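Local coordinates for protein flavin-dependent monooxygenase, oxygenase subunit HsaA (Rhodococcus sp., PDB 2RFQ) that hydroxylates the phenolic ring of the cholesterol-derived seco-steroid 3-HSA to the catechol 3,4-DHSA, using reduced FMN and molecular oxygen, at residues D17-T22 against K42-T47; S70-I75 against I241-V246. One frame throughout, in Å; residues are numbered along the deposited sequence.

Contact 1 of 2, residues D17-T22 against K42-T47; sequences DALLPT and KALQET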
ATOM      1  N   ASP A  17     -22.865 -26.574   8.336  1.00 11.46           N
ATOM      2  CA  ASP A  17     -22.834 -26.653   6.879  1.00 12.64           C
ATOM      3  C   ASP A  17     -24.227 -26.754   6.263  1.00 12.39           C
ATOM      4  O   ASP A  17     -24.521 -26.078   5.274  1.00 13.25           O
ATOM      5  CB  ASP A  17     -22.020 -27.864   6.438  1.00 13.31           C
ATOM      6  CG  ASP A  17     -20.556 -27.573   6.337  1.00 17.27           C
ATOM      7  OD1 ASP A  17     -20.189 -26.383   6.165  1.00 21.63           O
ATOM      8  OD2 ASP A  17     -19.770 -28.553   6.405  1.00 20.75           O
ATOM      9  N   ALA A  18     -25.063 -27.619   6.832  1.00 12.31           N
ATOM     10  CA  ALA A  18     -26.428 -27.825   6.365  1.00 12.66           C
ATOM     11  C   ALA A  18     -27.264 -26.547   6.483  1.00 12.32           C
ATOM     12  O   ALA A  18     -28.228 -26.366   5.755  1.00 12.75           O
ATOM     13  CB  ALA A  18     -27.074 -28.952   7.152  1.00 13.51           C
ATOM     14  N   LEU A  19     -26.884 -25.663   7.407  1.00 11.33           N
ATOM     15  CA  LEU A  19     -27.667 -24.467   7.699  1.00 12.09           C
ATOM     16  C   LEU A  19     -27.272 -23.262   6.849  1.00 11.46           C
ATOM     17  O   LEU A  19     -28.056 -22.310   6.693  1.00 12.12           O
ATOM     18  CB  LEU A  19     -27.500 -24.118   9.202  1.00 11.40           C
ATOM     19  CG  LEU A  19     -28.282 -22.931   9.771  1.00 13.69           C
ATOM     20  CD1 LEU A  19     -29.800 -23.120   9.554  1.00 12.18           C
ATOM     21  CD2 LEU A  19     -27.980 -22.735  11.269  1.00 12.97           C
ATOM     22  N   LEU A  20     -26.051 -23.272   6.318  1.00 11.02           N
ATOM     23  CA  LEU A  20     -25.530 -22.078   5.608  1.00 10.59           C
ATOM     24  C   LEU A  20     -26.448 -21.508   4.513  1.00 10.48           C
ATOM     25  O   LEU A  20     -26.659 -20.284   4.476  1.00 11.13           O
ATOM     26  CB  LEU A  20     -24.116 -22.313   5.053  1.00 11.68           C
ATOM     27  CG  LEU A  20     -23.024 -22.620   6.066  1.00 11.30           C
ATOM     28  CD1 LEU A  20     -21.630 -22.496   5.433  1.00 11.06           C
ATOM     29  CD2 LEU A  20     -23.118 -21.742   7.337  1.00 10.61           C
ATOM     30  N   PRO A  21     -27.007 -22.363   3.639  1.00 10.72           N
ATOM     31  CA  PRO A  21     -27.880 -21.791   2.596  1.00 10.20           C
ATOM     32  C   PRO A  21     -29.039 -20.984   3.175  1.00 10.20           C
ATOM     33  O   PRO A  21     -29.409 -19.958   2.610  1.00 10.75           O
ATOM     34  CB  PRO A  21     -28.382 -23.038   1.833  1.00 10.66           C
ATOM     35  CG  PRO A  21     -27.299 -24.057   2.071  1.00 11.03           C
ATOM     36  CD  PRO A  21     -26.900 -23.829   3.503  1.00 10.75           C
ATOM     37  N   THR A  22     -29.600 -21.433   4.301  1.00 10.26           N
ATOM     38  CA  THR A  22     -30.679 -20.704   4.966  1.00 10.85           C
ATOM     39  C   THR A  22     -30.175 -19.344   5.405  1.00 10.76           C
ATOM     40  O   THR A  22     -30.812 -18.327   5.142  1.00 10.67           O
ATOM     41  CB  THR A  22     -31.222 -21.510   6.172  1.00 10.48           C
ATOM     42  OG1 THR A  22     -31.825 -22.708   5.675  1.00 13.42           O
ATOM     43  CG2 THR A  22     -32.276 -20.720   6.935  1.00 11.54           C
ATOM     44  N   LYS A  42     -32.519 -20.111  16.705  1.00  8.42           N
ATOM     45  CA  LYS A  42     -32.988 -21.442  17.098  1.00  9.73           C
ATOM     46  C   LYS A  42     -32.222 -22.536  16.351  1.00  9.17           C
ATOM     47  O   LYS A  42     -31.761 -23.503  16.964  1.00  8.80           O
ATOM     48  CB  LYS A  42     -34.494 -21.548  16.849  1.00  9.78           C
ATOM     49  CG  LYS A  42     -35.096 -22.887  17.211  1.00 13.78           C
ATOM     50  CD  LYS A  42     -36.627 -22.821  17.077  1.00 18.04           C
ATOM     51  CE  LYS A  42     -37.289 -24.187  17.362  1.00 20.91           C
ATOM     52  NZ  LYS A  42     -37.146 -25.129  16.220  1.00 23.77           N
ATOM     53  N   ALA A  43     -32.048 -22.356  15.041  1.00  9.03           N
ATOM     54  CA  ALA A  43     -31.338 -23.358  14.238  1.00  8.86           C
ATOM     55  C   ALA A  43     -29.887 -23.443  14.693  1.00  8.52           C
ATOM     56  O   ALA A  43     -29.326 -24.546  14.791  1.00  8.75           O
ATOM     57  CB  ALA A  43     -31.407 -23.013  12.783  1.00  9.46           C
ATOM     58  N   LEU A  44     -29.279 -22.286  14.960  1.00  8.55           N
ATOM     59  CA  LEU A  44     -27.893 -22.264  15.461  1.00  8.41           C
ATOM     60  C   LEU A  44     -27.781 -23.028  16.792  1.00  9.27           C
ATOM     61  O   LEU A  44     -26.866 -23.856  16.975  1.00  8.71           O
ATOM     62  CB  LEU A  44     -27.387 -20.829  15.602  1.00  9.19           C
ATOM     63  CG  LEU A  44     -27.062 -20.176  14.249  1.00  8.59           C
ATOM     64  CD1 LEU A  44     -26.961 -18.672  14.456  1.00 11.67           C
ATOM     65  CD2 LEU A  44     -25.781 -20.775  13.629  1.00 11.11           C
ATOM     66  N   GLN A  45     -28.742 -22.791  17.685  1.00  8.97           N
ATOM     67  CA  GLN A  45     -28.792 -23.493  18.969  1.00  9.75           C
ATOM     68  C   GLN A  45     -28.862 -25.013  18.717  1.00  9.67           C
ATOM     69  O   GLN A  45     -28.115 -25.792  19.316  1.00  9.42           O
ATOM     70  CB  GLN A  45     -29.993 -23.029  19.802  1.00 10.02           C
ATOM     71  CG  GLN A  45     -30.182 -23.810  21.105  1.00 10.46           C
ATOM     72  CD  GLN A  45     -31.391 -23.358  21.911  1.00 10.96           C
ATOM     73  OE1 GLN A  45     -31.626 -22.170  22.097  1.00 12.29           O
ATOM     74  NE2 GLN A  45     -32.168 -24.314  22.391  1.00 11.95           N
ATOM     75  N   GLU A  46     -29.740 -25.416  17.803  1.00  9.16           N
ATOM     76  CA  GLU A  46     -29.921 -26.841  17.515  1.00  9.55           C
ATOM     77  C   GLU A  46     -28.688 -27.515  16.901  1.00  9.35           C
ATOM     78  O   GLU A  46     -28.536 -28.730  17.013  1.00 10.65           O
ATOM     79  CB  GLU A  46     -31.178 -27.067  16.675  1.00 10.16           C
ATOM     80  CG  GLU A  46     -32.449 -26.721  17.438  1.00 13.59           C
ATOM     81  CD  GLU A  46     -33.678 -26.618  16.544  1.00 19.00           C
ATOM     82  OE1 GLU A  46     -33.545 -26.721  15.299  1.00 20.65           O
ATOM     83  OE2 GLU A  46     -34.782 -26.421  17.100  1.00 20.44           O
ATOM     84  N   THR A  47     -27.788 -26.740  16.298  1.00  8.95           N
ATOM     85  CA  THR A  47     -26.536 -27.346  15.794  1.00  8.37           C
ATOM     86  C   THR A  47     -25.605 -27.748  16.939  1.00  8.31           C
ATOM     87  O   THR A  47     -24.714 -28.554  16.735  1.00  8.60           O
ATOM     88  CB  THR A  47     -25.723 -26.412  14.888  1.00  7.42           C
ATOM     89  OG1 THR A  47     -25.172 -25.313  15.661  1.00  8.63           O
ATOM     90  CG2 THR A  47     -26.582 -25.913  13.723  1.00  8.95           C
TER
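Leu19 bridges the gap between two antiparallel helices, its forked end set against Ala43 and Leu44. Its CB points at the opposite helix, and CG lies anti to the backbone N (chi1 -177°), which carries both methyl groups to 42-47. CD1 comes to 3.6 Å from Ala43 CB. CD2 shares that methyl group and also reaches Leu44, touching Leu44 CD2 at 3.8 Å, with the two leucine side chains crossing at about a right angle. Beyond them the CG2 methyl of Thr47 makes a looser edge, 4.3 Å from Leu19 CD2.

The axes of the two short segments stay 10.7 Å apart, a spacing that a long, branched leucine can span from one side while a small alanine receives it on the other. Thr47 suits its place by facing two ways: CG2 joins the apolar patch, while OG1 donates a 2.6 Å hydrogen bond to Leu44 O, in the carbonyl plane and on a lone pair, and also bonds to Phe49 N, so this buried hydroxyl has two partners. Lys42 and Glu46 form a salt bridge one turn apart on the exposed side.

Leu44 continues inward to Thr82 and Ser86 of helix 80-96. The whole is an antiparallel helix pair held by apolar side chains, part of the N-terminal helical domain of the acyl-CoA dehydrogenase fold.

Contact 2 of 2, residues S70-I75 against I241-V246; sequences SAVRKI and ISAPIV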
ATOM      1  N   SER A  70     -13.411 -21.723  14.129  1.00  6.66           N
ATOM      2  CA  SER A  70     -13.683 -22.323  12.810  1.00  7.72           C
ATOM      3  C   SER A  70     -15.184 -22.288  12.532  1.00  7.84           C
ATOM      4  O   SER A  70     -15.604 -21.998  11.405  1.00  8.92           O
ATOM      5  CB  SER A  70     -13.152 -23.757  12.775  1.00  8.35           C
ATOM      6  OG  SER A  70     -11.732 -23.712  12.866  1.00  9.89           O
ATOM      7  N   ALA A  71     -15.980 -22.546  13.568  1.00  7.26           N
ATOM      8  CA  ALA A  71     -17.456 -22.499  13.449  1.00  7.61           C
ATOM      9  C   ALA A  71     -17.918 -21.073  13.167  1.00  6.77           C
ATOM     10  O   ALA A  71     -18.760 -20.826  12.290  1.00  7.33           O
ATOM     11  CB  ALA A  71     -18.104 -23.047  14.709  1.00  8.26           C
ATOM     12  N   VAL A  72     -17.322 -20.127  13.895  1.00  6.74           N
ATOM     13  CA  VAL A  72     -17.588 -18.706  13.674  1.00  7.09           C
ATOM     14  C   VAL A  72     -17.275 -18.280  12.245  1.00  7.17           C
ATOM     15  O   VAL A  72     -18.105 -17.628  11.585  1.00  8.19           O
ATOM     16  CB  VAL A  72     -16.804 -17.847  14.669  1.00  6.73           C
ATOM     17  CG1 VAL A  72     -16.875 -16.351  14.279  1.00  7.76           C
ATOM     18  CG2 VAL A  72     -17.451 -18.022  16.045  1.00  8.08           C
ATOM     19  N   ARG A  73     -16.086 -18.657  11.793  1.00  7.55           N
ATOM     20  CA  ARG A  73     -15.653 -18.355  10.429  0.50  6.97           C
ATOM     21  C   ARG A  73     -16.688 -18.839   9.422  1.00  8.17           C
ATOM     22  O   ARG A  73     -17.072 -18.099   8.503  1.00  8.49           O
ATOM     23  CB  ARG A  73     -14.305 -18.995  10.126  0.50  7.51           C
ATOM     24  CG  ARG A  73     -13.774 -18.599   8.774  0.50  4.87           C
ATOM     25  CD  ARG A  73     -12.488 -19.310   8.505  0.50  2.00           C
ATOM     26  NE  ARG A  73     -12.747 -20.678   8.078  0.50  4.77           N
ATOM     27  CZ  ARG A  73     -11.853 -21.448   7.443  0.50  7.88           C
ATOM     28  NH1 ARG A  73     -10.623 -20.995   7.152  0.50  5.61           N
ATOM     29  NH2 ARG A  73     -12.183 -22.687   7.098  0.50 12.55           N
ATOM     30  N   LYS A  74     -17.151 -20.079   9.601  1.00  7.17           N
ATOM     31  CA  LYS A  74     -18.161 -20.658   8.702  1.00  8.39           C
ATOM     32  C   LYS A  74     -19.469 -19.848   8.714  1.00  7.60           C
ATOM     33  O   LYS A  74     -19.987 -19.484   7.656  1.00  8.46           O
ATOM     34  CB  LYS A  74     -18.431 -22.112   9.116  1.00  8.92           C
ATOM     35  CG  LYS A  74     -19.374 -22.848   8.219  1.00 10.48           C
ATOM     36  CD  LYS A  74     -19.694 -24.260   8.741  1.00 11.98           C
ATOM     37  CE  LYS A  74     -18.470 -25.143   8.773  1.00 15.74           C
ATOM     38  NZ  LYS A  74     -17.976 -25.520   7.409  1.00 15.74           N
ATOM     39  N   ILE A  75     -20.014 -19.600   9.907  1.00  7.19           N
ATOM     40  CA  ILE A  75     -21.280 -18.843   9.991  1.00  7.00           C
ATOM     41  C   ILE A  75     -21.156 -17.477   9.330  1.00  7.68           C
ATOM     42  O   ILE A  75     -22.019 -17.072   8.521  1.00  7.81           O
ATOM     43  CB  ILE A  75     -21.747 -18.681  11.445  1.00  7.38           C
ATOM     44  CG1 ILE A  75     -21.964 -20.060  12.086  1.00  6.85           C
ATOM     45  CG2 ILE A  75     -23.032 -17.830  11.515  1.00  7.74           C
ATOM     46  CD1 ILE A  75     -22.021 -19.964  13.625  1.00  9.28           C
ATOM     47  N   ILE A 241     -13.688 -11.228  17.853  1.00  6.71           N
ATOM     48  CA  ILE A 241     -13.984 -10.069  17.041  1.00  7.44           C
ATOM     49  C   ILE A 241     -13.369 -10.173  15.641  1.00  7.61           C
ATOM     50  O   ILE A 241     -13.987  -9.747  14.656  1.00 10.47           O
ATOM     51  CB  ILE A 241     -13.492  -8.778  17.796  1.00  8.23           C
ATOM     52  CG1 ILE A 241     -14.227  -8.644  19.130  1.00 10.00           C
ATOM     53  CG2 ILE A 241     -13.504  -7.528  16.879  1.00  8.95           C
ATOM     54  CD1 ILE A 241     -15.783  -8.708  19.015  1.00  9.55           C
ATOM     55  N   SER A 242     -12.171 -10.726  15.533  1.00  7.03           N
ATOM     56  CA  SER A 242     -11.550 -10.853  14.206  1.00  6.46           C
ATOM     57  C   SER A 242     -12.098 -12.041  13.412  1.00  6.84           C
ATOM     58  O   SER A 242     -12.246 -11.955  12.191  1.00  6.52           O
ATOM     59  CB  SER A 242     -10.011 -10.974  14.303  1.00  7.11           C
ATOM     60  OG  SER A 242      -9.464  -9.784  14.850  1.00  9.23           O
ATOM     61  N   ALA A 243     -12.356 -13.161  14.091  1.00  6.41           N
ATOM     62  CA  ALA A 243     -12.786 -14.386  13.369  1.00  6.56           C
ATOM     63  C   ALA A 243     -13.994 -14.172  12.445  1.00  6.46           C
ATOM     64  O   ALA A 243     -13.966 -14.628  11.293  1.00  6.16           O
ATOM     65  CB  ALA A 243     -13.025 -15.546  14.355  1.00  6.52           C
ATOM     66  N   PRO A 244     -15.052 -13.476  12.912  1.00  6.29           N
ATOM     67  CA  PRO A 244     -16.193 -13.256  11.998  1.00  5.98           C
ATOM     68  C   PRO A 244     -15.825 -12.356  10.814  1.00  6.43           C
ATOM     69  O   PRO A 244     -16.323 -12.556   9.731  1.00  6.71           O
ATOM     70  CB  PRO A 244     -17.283 -12.640  12.892  1.00  6.48           C
ATOM     71  CG  PRO A 244     -16.562 -12.117  14.112  1.00  7.11           C
ATOM     72  CD  PRO A 244     -15.289 -12.904  14.257  1.00  6.52           C
ATOM     73  N   ILE A 245     -14.916 -11.403  11.018  1.00  5.94           N
ATOM     74  CA  ILE A 245     -14.510 -10.540   9.904  1.00  6.54           C
ATOM     75  C   ILE A 245     -13.725 -11.348   8.875  1.00  6.77           C
ATOM     76  O   ILE A 245     -13.949 -11.213   7.664  1.00  6.79           O
ATOM     77  CB  ILE A 245     -13.767  -9.308  10.394  1.00  6.48           C
ATOM     78  CG1 ILE A 245     -14.693  -8.500  11.322  1.00  6.51           C
ATOM     79  CG2 ILE A 245     -13.306  -8.468   9.211  1.00  6.94           C
ATOM     80  CD1 ILE A 245     -13.969  -7.334  12.081  1.00  8.01           C
ATOM     81  N   VAL A 246     -12.800 -12.190   9.354  1.00  6.46           N
ATOM     82  CA  VAL A 246     -12.142 -13.156   8.468  1.00  6.92           C
ATOM     83  C   VAL A 246     -13.186 -14.017   7.705  1.00  6.43           C
ATOM     84  O   VAL A 246     -13.105 -14.174   6.488  1.00  6.56           O
ATOM     85  CB  VAL A 246     -11.108 -14.018   9.226  1.00  7.74           C
ATOM     86  CG1 VAL A 246     -10.517 -15.092   8.300  1.00  9.19           C
ATOM     87  CG2 VAL A 246     -10.005 -13.093   9.771  1.00  8.03           C
TER
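Val72 packs its CG1 methyl onto the backbone and ring of Pro244, and this is the tight part of the contact. With CG1 anti to the backbone N (chi1 170°), the methyl is 3.7 Å from Pro244 N and 3.8 Å from Pro244 CD. The same methyl lies 3.9 Å from Ala243 CB, so one branch of the valine fills the angle between the alanine and the proline. Val72 lies alongside the proline ring, the two side chains extending in a common direction.

Ala243, with only a methyl, suits so close a crossing: the segment axes approach to 7.6 Å at an angle of -41°, and the alpha carbons of Arg73 and Pro244 are 5.4 Å apart. Pro244 has no N-H to bond to the preceding turn, and the helix is kinked there; in return its ring gives Val72 an apolar surface.

The packing is looser around Arg73, the partly exposed member of the group. Its CA is 4.2 Å from Ala243 O, and its side chain comes no nearer than 4.5 Å to 241-246. In the conformer given here (a second was deposited), the guanidinium group makes cation-pi contacts with Tyr250 and Trp294.

Pro244 also touches Trp84 of helix 80-96, a residue that by similarity binds FMN. The arrangement is a close helix-helix crossing that joins the N-terminal and C-terminal helical domains of the acyl-CoA dehydrogenase fold, beside the probable flavin site.

Overall arrangement
Contacts 1 and 2 form in series along the chain, their centres 15 Å apart, and helices 38-47 and 65-76 are consecutive. They meet directly: Asp17 OD1 makes a 2.7 Å salt bridge with Lys74 NZ, Leu20 packs on the aliphatic part of Lys74, and Leu44 CD2 lies 3.8 Å from Ile75 CD1. Helix 65-76 therefore stands between the outer pair of contact 1 and the long helix 233-266 of contact 2. The side chain of Trp84, a predicted FMN-binding residue, is about 4 Å from that of Pro244 but about 10 Å from that of Leu44. Contact 2 thus borders the probable flavin site; contact 1 is centred about 18 Å from the chain centre, against about 7 Å for contact 2.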